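Local coordinates for coat protein (Sulfolobus turreted icosahedral virus, PDB 2BBD) that forms the protein shell of an icosahedral virus of a hyperthermophilic archaeon, as its major coat protein with a double jelly-roll fold, at residues I41-A47 against V104-G108; Y58-F64 against V77-G83; F123-V128 against G174-T180. Residues are numbered along the deposited sequence.

Contact 1 of 3, residues I41-A47 against V104-G108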
loop_
_atom_site.group_PDB
_atom_site.type_symbol
_atom_site.label_atom_id
_atom_site.label_comp_id
_atom_site.label_asym_id
_atom_site.label_seq_id
_atom_site.Cartn_x
_atom_site.Cartn_y
_atom_site.Cartn_z
ATOM N N ILE A 41 -13.904 17.594 -10.050
ATOM C CA ILE A 41 -14.046 18.277 -8.773
ATOM C C ILE A 41 -14.592 19.648 -9.152
ATOM O O ILE A 41 -14.020 20.335 -9.994
ATOM C CB ILE A 41 -12.686 18.413 -8.038
ATOM C CG1 ILE A 41 -12.180 17.016 -7.641
ATOM C CG2 ILE A 41 -12.847 19.300 -6.790
ATOM C CD1 ILE A 41 -10.805 16.996 -6.993
ATOM N N SER A 42 -15.706 20.033 -8.541
ATOM C CA SER A 42 -16.342 21.307 -8.855
ATOM C C SER A 42 -16.397 22.304 -7.721
ATOM O O SER A 42 -16.444 21.933 -6.551
ATOM C CB SER A 42 -17.769 21.068 -9.363
ATOM O OG SER A 42 -17.757 20.537 -10.670
ATOM N N ASN A 43 -16.402 23.580 -8.096
ATOM C CA ASN A 43 -16.471 24.682 -7.148
ATOM C C ASN A 43 -17.647 25.572 -7.545
ATOM O O ASN A 43 -17.627 26.202 -8.602
ATOM C CB ASN A 43 -15.173 25.494 -7.183
ATOM C CG ASN A 43 -15.207 26.713 -6.261
ATOM O OD1 ASN A 43 -16.154 26.911 -5.497
ATOM N ND2 ASN A 43 -14.159 27.529 -6.327
ATOM N N SER A 44 -18.678 25.608 -6.709
ATOM C CA SER A 44 -19.840 26.441 -7.005
ATOM C C SER A 44 -19.820 27.711 -6.161
ATOM O O SER A 44 -20.764 28.497 -6.188
ATOM C CB SER A 44 -21.133 25.657 -6.763
ATOM O OG SER A 44 -21.247 25.265 -5.411
ATOM N N GLY A 45 -18.735 27.902 -5.412
ATOM C CA GLY A 45 -18.593 29.081 -4.577
ATOM C C GLY A 45 -18.318 30.340 -5.390
ATOM O O GLY A 45 -18.380 30.319 -6.618
ATOM N N THR A 46 -17.995 31.434 -4.706
ATOM C CA THR A 46 -17.740 32.715 -5.365
ATOM C C THR A 46 -16.258 32.992 -5.544
ATOM O O THR A 46 -15.869 33.875 -6.310
ATOM C CB THR A 46 -18.322 33.885 -4.554
ATOM O OG1 THR A 46 -17.570 34.037 -3.346
ATOM C CG2 THR A 46 -19.771 33.628 -4.193
ATOM N N ALA A 47 -15.426 32.253 -4.822
ATOM C CA ALA A 47 -13.988 32.442 -4.933
ATOM C C ALA A 47 -13.316 31.152 -5.386
ATOM O O ALA A 47 -13.829 30.055 -5.139
ATOM C CB ALA A 47 -13.422 32.891 -3.596
ATOM N N VAL A 104 -9.369 25.405 -8.216
ATOM C CA VAL A 104 -10.634 25.131 -8.877
ATOM C C VAL A 104 -11.327 26.489 -8.969
ATOM O O VAL A 104 -11.708 27.072 -7.951
ATOM C CB VAL A 104 -11.528 24.167 -8.057
ATOM C CG1 VAL A 104 -12.758 23.795 -8.870
ATOM C CG2 VAL A 104 -10.741 22.921 -7.664
ATOM N N PRO A 105 -11.478 27.017 -10.189
ATOM C CA PRO A 105 -12.122 28.314 -10.419
ATOM C C PRO A 105 -13.553 28.368 -9.906
ATOM O O PRO A 105 -14.254 27.353 -9.898
ATOM C CB PRO A 105 -12.067 28.462 -11.939
ATOM C CG PRO A 105 -10.833 27.698 -12.300
ATOM C CD PRO A 105 -10.952 26.466 -11.448
ATOM N N ALA A 106 -13.975 29.552 -9.472
ATOM C CA ALA A 106 -15.338 29.739 -9.000
ATOM C C ALA A 106 -16.231 29.365 -10.177
ATOM O O ALA A 106 -15.955 29.752 -11.308
ATOM C CB ALA A 106 -15.561 31.188 -8.612
ATOM N N SER A 107 -17.284 28.598 -9.910
ATOM C CA SER A 107 -18.201 28.160 -10.956
ATOM C C SER A 107 -17.488 27.314 -12.012
ATOM O O SER A 107 -17.944 27.199 -13.150
ATOM C CB SER A 107 -18.861 29.369 -11.622
ATOM O OG SER A 107 -19.629 30.095 -10.682
ATOM N N GLY A 108 -16.371 26.711 -11.625
ATOM C CA GLY A 108 -15.631 25.885 -12.554
ATOM C C GLY A 108 -15.328 24.523 -11.966
ATOM O O GLY A 108 -15.864 24.147 -10.927
#
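At one end of the N-terminal jelly roll, the loop leaving strand 29-43 packs against the type II beta turn Pro105-Gly108, which leads into the neighbouring antiparallel strand 108-123. Val104 comes first: its CB points toward the other segment, and CG1 lies 3.4 Å from Asn43 CB while CG2 is 4.3 Å from Ile41 CG2, an apolar patch that Val110 of the adjoining strand extends. The carbonyl of Val104 accepts a nearly straight hydrogen bond from the side-chain amide of Asn43, with ND2 3.0 Å from Val104 O. Pro105 opens the turn with its CA-to-CB bond pointing away from 41-47; its carbonyl oxygen approaches Asn43 CB at 3.4 Å and accepts the turn-closing bond from Gly108 N at 2.8 Å. Ala106 supplies a methyl group, CB lying 3.6 Å from both Gly45 O and Thr46 O, so that the loop beyond the strand folds over it. Ser107 takes the positive phi of the third turn position; its N lies 2.8 Å from Asn43 O in a weak, bent hydrogen bond. Gly108 then receives the well-aligned bond from Asn43 N to its O at 2.9 Å. Asn43 is the hub of the contact: OD1 accepts from Gly45 N at 2.8 Å, forming an Asx turn, and ND2 also donates to Ala47 O, 2.8 Å away.

Contact 2 of 3, residues Y58-F64 against V77-G83; sequences YNLVQTF and VSGTGLG
Phe64, Tyr58 and Gly79 lose the most surface here. Strand 61-64 runs antiparallel to 77-78; Phe64 and Val77 form a hydrogen-bonded pair (Phe64 N to Val77 O 2.6 Å, Val77 N to Phe64 O 3.1 Å), Thr63 and Ser78 the adjacent non-hydrogen-bonded pair (CA-CA 3.9 Å). The Phe64 side chain (chi1 m) shares a sheet face with Val77, CB 4.1 Å from Val77 CG2 and CD2 3.7 Å from Leu82 CD2. Trp116 and Phe118 meet its ring edge-to-face. The second strand of this jelly-roll beta hairpin runs straight into a helix at Gly79, the axis of 79-83 passing that of strand 61-64 at 7.4 Å, closest approach, with 76° between their directions. Ser78 is the N-cap, its OG accepting from Gly81 N at 2.9 Å and also bonded to Glu187. Gly79 N donates to Gln62 O (3.0 Å), where Gln62 and Thr63 form a classic bulge against Leu136; a CB on Gly79 would clash with Val61 O and Tyr58 O. One water links Val61 O (2.7 Å) to Thr80 N (2.8 Å). Tyr58, in a 3-10 segment with chi1 m, lays its ring face over Gly83, whose CA sits 3.5 Å from the ring centroid (CH-pi); its OH reaches Asn94.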
loop_
_atom_site.group_PDB
_atom_site.type_symbol
_atom_site.label_atom_id
_atom_site.label_comp_id
_atom_site.label_asym_id
_atom_site.label_seq_id
_atom_site.Cartn_x
_atom_site.Cartn_y
_atom_site.Cartn_z
ATOM N N TYR A 58 -4.879 11.346 -3.172
ATOM C CA TYR A 58 -4.963 9.963 -2.707
ATOM C C TYR A 58 -5.859 9.775 -1.495
ATOM O O TYR A 58 -6.463 8.709 -1.344
ATOM C CB TYR A 58 -3.576 9.400 -2.386
ATOM C CG TYR A 58 -2.698 9.235 -3.600
ATOM C CD1 TYR A 58 -3.109 8.455 -4.682
ATOM C CD2 TYR A 58 -1.448 9.847 -3.665
ATOM C CE1 TYR A 58 -2.294 8.289 -5.793
ATOM C CE2 TYR A 58 -0.626 9.685 -4.774
ATOM C CZ TYR A 58 -1.053 8.908 -5.830
ATOM O OH TYR A 58 -0.237 8.739 -6.916
ATOM N N ASN A 59 -5.942 10.789 -0.626
ATOM C CA ASN A 59 -6.785 10.658 0.553
ATOM C C ASN A 59 -8.285 10.830 0.267
ATOM O O ASN A 59 -9.093 10.985 1.190
ATOM C CB ASN A 59 -6.335 11.611 1.669
ATOM C CG ASN A 59 -6.474 13.071 1.302
ATOM O OD1 ASN A 59 -6.896 13.423 0.202
ATOM N ND2 ASN A 59 -6.114 13.937 2.235
ATOM N N LEU A 60 -8.655 10.821 -1.012
ATOM C CA LEU A 60 -10.073 10.890 -1.372
ATOM C C LEU A 60 -10.652 9.498 -1.089
ATOM O O LEU A 60 -11.869 9.281 -1.153
ATOM C CB LEU A 60 -10.262 11.269 -2.840
ATOM C CG LEU A 60 -10.011 12.748 -3.170
ATOM C CD1 LEU A 60 -10.289 12.984 -4.649
ATOM C CD2 LEU A 60 -10.917 13.635 -2.315
ATOM N N VAL A 61 -9.754 8.552 -0.807
ATOM C CA VAL A 61 -10.145 7.205 -0.414
ATOM C C VAL A 61 -9.531 7.073 0.964
ATOM O O VAL A 61 -8.325 7.285 1.131
ATOM C CB VAL A 61 -9.564 6.081 -1.325
ATOM C CG1 VAL A 61 -9.608 4.747 -0.580
ATOM C CG2 VAL A 61 -10.400 5.935 -2.606
ATOM N N GLN A 62 -10.357 6.778 1.962
ATOM C CA GLN A 62 -9.849 6.623 3.314
ATOM C C GLN A 62 -9.083 5.303 3.436
ATOM O O GLN A 62 -7.906 5.302 3.798
ATOM C CB GLN A 62 -10.988 6.682 4.338
ATOM C CG GLN A 62 -10.511 6.614 5.786
ATOM C CD GLN A 62 -11.550 7.114 6.781
ATOM O OE1 GLN A 62 -12.034 8.246 6.669
ATOM N NE2 GLN A 62 -11.887 6.277 7.770
ATOM N N THR A 63 -9.737 4.180 3.130
ATOM C CA THR A 63 -9.063 2.883 3.218
ATOM C C THR A 63 -9.507 1.886 2.153
ATOM O O THR A 63 -10.640 1.934 1.665
ATOM C CB THR A 63 -9.292 2.191 4.590
ATOM O OG1 THR A 63 -10.675 1.852 4.719
ATOM C CG2 THR A 63 -8.893 3.092 5.744
ATOM N N PHE A 64 -8.591 0.993 1.794
ATOM C CA PHE A 64 -8.865 -0.080 0.844
ATOM C C PHE A 64 -8.728 -1.377 1.613
ATOM O O PHE A 64 -7.749 -1.572 2.343
ATOM C CB PHE A 64 -7.842 -0.145 -0.290
ATOM C CG PHE A 64 -8.038 0.879 -1.355
ATOM C CD1 PHE A 64 -9.167 0.861 -2.157
ATOM C CD2 PHE A 64 -7.061 1.840 -1.595
ATOM C CE1 PHE A 64 -9.317 1.785 -3.193
ATOM C CE2 PHE A 64 -7.203 2.761 -2.620
ATOM C CZ PHE A 64 -8.333 2.733 -3.423
ATOM N N VAL A 77 -4.982 -1.122 3.690
ATOM C CA VAL A 77 -4.187 0.095 3.589
ATOM C C VAL A 77 -5.069 1.314 3.347
ATOM O O VAL A 77 -6.179 1.206 2.821
ATOM C CB VAL A 77 -3.203 0.003 2.403
ATOM C CG1 VAL A 77 -2.255 -1.179 2.572
ATOM C CG2 VAL A 77 -3.992 -0.153 1.107
ATOM N N SER A 78 -4.551 2.479 3.715
ATOM C CA SER A 78 -5.262 3.732 3.518
ATOM C C SER A 78 -5.100 4.123 2.050
ATOM O O SER A 78 -4.224 3.608 1.364
ATOM C CB SER A 78 -4.657 4.817 4.412
ATOM O OG SER A 78 -3.284 5.018 4.117
ATOM N N GLY A 79 -5.949 5.018 1.559
ATOM C CA GLY A 79 -5.806 5.450 0.179
ATOM C C GLY A 79 -4.486 6.215 0.051
ATOM O O GLY A 79 -3.816 6.163 -0.987
ATOM N N THR A 80 -4.120 6.911 1.124
ATOM C CA THR A 80 -2.879 7.688 1.182
ATOM C C THR A 80 -1.625 6.818 1.046
ATOM O O THR A 80 -0.792 7.053 0.174
ATOM C CB THR A 80 -2.778 8.473 2.511
ATOM O OG1 THR A 80 -3.746 9.524 2.524
ATOM C CG2 THR A 80 -1.384 9.066 2.669
ATOM N N GLY A 81 -1.506 5.815 1.912
ATOM C CA GLY A 81 -0.348 4.936 1.879
ATOM C C GLY A 81 -0.150 4.180 0.579
ATOM O O GLY A 81 0.969 4.122 0.046
ATOM N N LEU A 82 -1.224 3.583 0.064
ATOM C CA LEU A 82 -1.126 2.834 -1.182
ATOM C C LEU A 82 -0.786 3.788 -2.327
ATOM O O LEU A 82 -0.069 3.410 -3.266
ATOM C CB LEU A 82 -2.443 2.101 -1.475
ATOM C CG LEU A 82 -2.451 1.158 -2.689
ATOM C CD1 LEU A 82 -1.342 0.107 -2.538
ATOM C CD2 LEU A 82 -3.826 0.477 -2.806
ATOM N N GLY A 83 -1.308 5.015 -2.234
ATOM C CA GLY A 83 -1.065 6.033 -3.248
ATOM C C GLY A 83 0.401 6.447 -3.266
ATOM O O GLY A 83 1.006 6.617 -4.325
HETATM O O HOH W 1 -6.202 7.871 2.699
#

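Contact 3 of 3, residues F123-V128 against G174-T180; sequences FPATMV and GEMPLAT
Met127, a selenomethionine in this crystal, extends its side chain over the backbone of Glu175 and Met176 and over the ring of Pro177: CE is 3.0 Å from Glu175 O and 4.0 Å from Met176 CA, and SE is 3.7 Å from Pro177 CD. The contact joins the turn between strands 108-123 and 131-137 of the N-terminal jelly roll to the linker that runs into strand 182-193, the start of the second jelly roll. No hydrogen bond crosses it; apart from Met127 CE against the carbonyl oxygen of Glu175, the fit is largely apolar. In 123-128, Pro124 is the centre of an inverse gamma turn (phi/psi -78/66), followed by a 3-10 segment at 125-127 in which Met127 N bonds to Pro124 O at 2.9 Å. The Met127 rotamer is m, t, p. In 174-180, extended Met176 (-138/169), also selenomethionine, leads into a type I turn from Pro177 to Thr180. The end of the Met176 side chain (chi1 m, chi2 t, chi3 149°) reaches three residues: CE lies 3.5 Å from Val128 CG1 and 4.0 Å from Phe123 CE1, while SE is 4.0 Å from Pro124 CG. Pro124 CB meets Pro177 CD at 3.6 Å, two proline rings flanked by Phe29 of strand 29-43. The turn is fastened from within its own segment, where Thr180 OG1 donates to Pro177 O at 2.7 Å.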
loop_
_atom_site.group_PDB
_atom_site.type_symbol
_atom_site.label_atom_id
_atom_site.label_comp_id
_atom_site.label_asym_id
_atom_site.label_seq_id
_atom_site.Cartn_x
_atom_site.Cartn_y
_atom_site.Cartn_z
ATOM N N PHE A 123 -2.853 -15.066 -7.527
ATOM C CA PHE A 123 -3.912 -15.562 -6.659
ATOM C C PHE A 123 -4.834 -16.577 -7.337
ATOM O O PHE A 123 -5.380 -16.316 -8.408
ATOM C CB PHE A 123 -4.726 -14.366 -6.166
ATOM C CG PHE A 123 -5.619 -14.670 -5.013
ATOM C CD1 PHE A 123 -5.090 -14.893 -3.750
ATOM C CD2 PHE A 123 -7.000 -14.730 -5.188
ATOM C CE1 PHE A 123 -5.927 -15.174 -2.664
ATOM C CE2 PHE A 123 -7.847 -15.008 -4.112
ATOM C CZ PHE A 123 -7.309 -15.230 -2.846
ATOM N N PRO A 124 -5.016 -17.754 -6.714
ATOM C CA PRO A 124 -5.874 -18.817 -7.257
ATOM C C PRO A 124 -7.349 -18.495 -6.987
ATOM O O PRO A 124 -8.037 -19.194 -6.230
ATOM C CB PRO A 124 -5.386 -20.051 -6.508
ATOM C CG PRO A 124 -5.083 -19.493 -5.136
ATOM C CD PRO A 124 -4.392 -18.166 -5.439
ATOM N N ALA A 125 -7.822 -17.428 -7.622
ATOM C CA ALA A 125 -9.185 -16.945 -7.436
ATOM C C ALA A 125 -10.280 -17.967 -7.713
ATOM O O ALA A 125 -11.312 -17.959 -7.055
ATOM C CB ALA A 125 -9.403 -15.701 -8.284
ATOM N N THR A 126 -10.057 -18.847 -8.680
ATOM C CA THR A 126 -11.052 -19.857 -9.017
ATOM C C THR A 126 -11.174 -20.937 -7.940
ATOM O O THR A 126 -12.052 -21.790 -8.005
ATOM C CB THR A 126 -10.720 -20.530 -10.361
ATOM O OG1 THR A 126 -9.422 -21.132 -10.288
ATOM C CG2 THR A 126 -10.730 -19.503 -11.484
HETATM N N MSE A 127 -10.310 -20.885 -6.931
HETATM C CA MSE A 127 -10.340 -21.883 -5.872
HETATM C C MSE A 127 -10.829 -21.355 -4.529
HETATM O O MSE A 127 -10.929 -22.107 -3.554
HETATM C CB MSE A 127 -8.948 -22.504 -5.727
HETATM C CG MSE A 127 -8.528 -23.287 -6.967
HETATM SE SE MSE A 127 -6.800 -24.153 -6.835
HETATM C CE MSE A 127 -7.284 -25.602 -5.637
ATOM N N VAL A 128 -11.150 -20.067 -4.478
ATOM C CA VAL A 128 -11.624 -19.459 -3.239
ATOM C C VAL A 128 -13.018 -18.864 -3.431
ATOM O O VAL A 128 -13.524 -18.797 -4.549
ATOM C CB VAL A 128 -10.671 -18.333 -2.754
ATOM C CG1 VAL A 128 -9.241 -18.855 -2.644
ATOM C CG2 VAL A 128 -10.743 -17.151 -3.704
ATOM N N GLY A 174 -5.148 -29.378 0.039
ATOM C CA GLY A 174 -5.859 -29.320 -1.228
ATOM C C GLY A 174 -6.635 -28.044 -1.532
ATOM O O GLY A 174 -7.390 -27.999 -2.498
ATOM N N GLU A 175 -6.446 -27.003 -0.725
ATOM C CA GLU A 175 -7.153 -25.740 -0.936
ATOM C C GLU A 175 -6.600 -24.872 -2.069
ATOM O O GLU A 175 -7.364 -24.349 -2.878
ATOM C CB GLU A 175 -7.179 -24.935 0.362
ATOM C CG GLU A 175 -7.912 -25.649 1.488
ATOM C CD GLU A 175 -8.119 -24.776 2.717
ATOM O OE1 GLU A 175 -8.623 -25.304 3.735
ATOM O OE2 GLU A 175 -7.788 -23.570 2.671
HETATM N N MSE A 176 -5.281 -24.721 -2.133
HETATM C CA MSE A 176 -4.666 -23.900 -3.174
HETATM C C MSE A 176 -3.423 -24.553 -3.755
HETATM O O MSE A 176 -2.914 -25.533 -3.215
HETATM C CB MSE A 176 -4.234 -22.542 -2.614
HETATM C CG MSE A 176 -5.271 -21.772 -1.834
HETATM SE SE MSE A 176 -4.469 -20.075 -1.250
HETATM C CE MSE A 176 -6.059 -18.956 -1.261
ATOM N N PRO A 177 -2.911 -24.006 -4.870
ATOM C CA PRO A 177 -1.707 -24.589 -5.464
ATOM C C PRO A 177 -0.573 -24.530 -4.441
ATOM O O PRO A 177 -0.518 -23.615 -3.610
ATOM C CB PRO A 177 -1.446 -23.690 -6.671
ATOM C CG PRO A 177 -2.823 -23.272 -7.076
ATOM C CD PRO A 177 -3.490 -22.976 -5.751
ATOM N N LEU A 178 0.322 -25.515 -4.499
ATOM C CA LEU A 178 1.461 -25.587 -3.590
ATOM C C LEU A 178 2.357 -24.355 -3.708
ATOM O O LEU A 178 2.792 -23.805 -2.699
ATOM C CB LEU A 178 2.292 -26.840 -3.890
ATOM C CG LEU A 178 3.509 -27.115 -3.002
ATOM C CD1 LEU A 178 3.041 -27.537 -1.611
ATOM C CD2 LEU A 178 4.362 -28.222 -3.630
ATOM N N ALA A 179 2.627 -23.934 -4.942
ATOM C CA ALA A 179 3.490 -22.783 -5.211
ATOM C C ALA A 179 2.789 -21.431 -5.055
ATOM O O ALA A 179 3.116 -20.469 -5.756
ATOM C CB ALA A 179 4.072 -22.894 -6.623
ATOM N N THR A 180 1.843 -21.349 -4.130
ATOM C CA THR A 180 1.109 -20.112 -3.927
ATOM C C THR A 180 1.791 -19.089 -3.014
ATOM O O THR A 180 2.218 -19.408 -1.902
ATOM C CB THR A 180 -0.305 -20.395 -3.360
ATOM O OG1 THR A 180 -1.100 -21.051 -4.357
ATOM C CG2 THR A 180 -0.992 -19.086 -2.940
#

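Overall arrangement
From the N terminus, the chain leaves strand 29-43 through 41-47 and returns at 104-108, so contact 1 closes a long excursion at one end of the N-terminal jelly roll. Contact 2 falls wholly within that excursion, holding hairpin 61-68/72-78 to helix 79-89 close to the centre of the chain. The chain then runs along strand 108-123 to the far end, where contact 3 opens; it closes only after strands 131-137 and 145-158, at the linker to the second jelly roll. It follows the other two in series, and none cross. The centres of contacts 1 and 3 are about 50 Å apart, on opposite sides of the chain's centre.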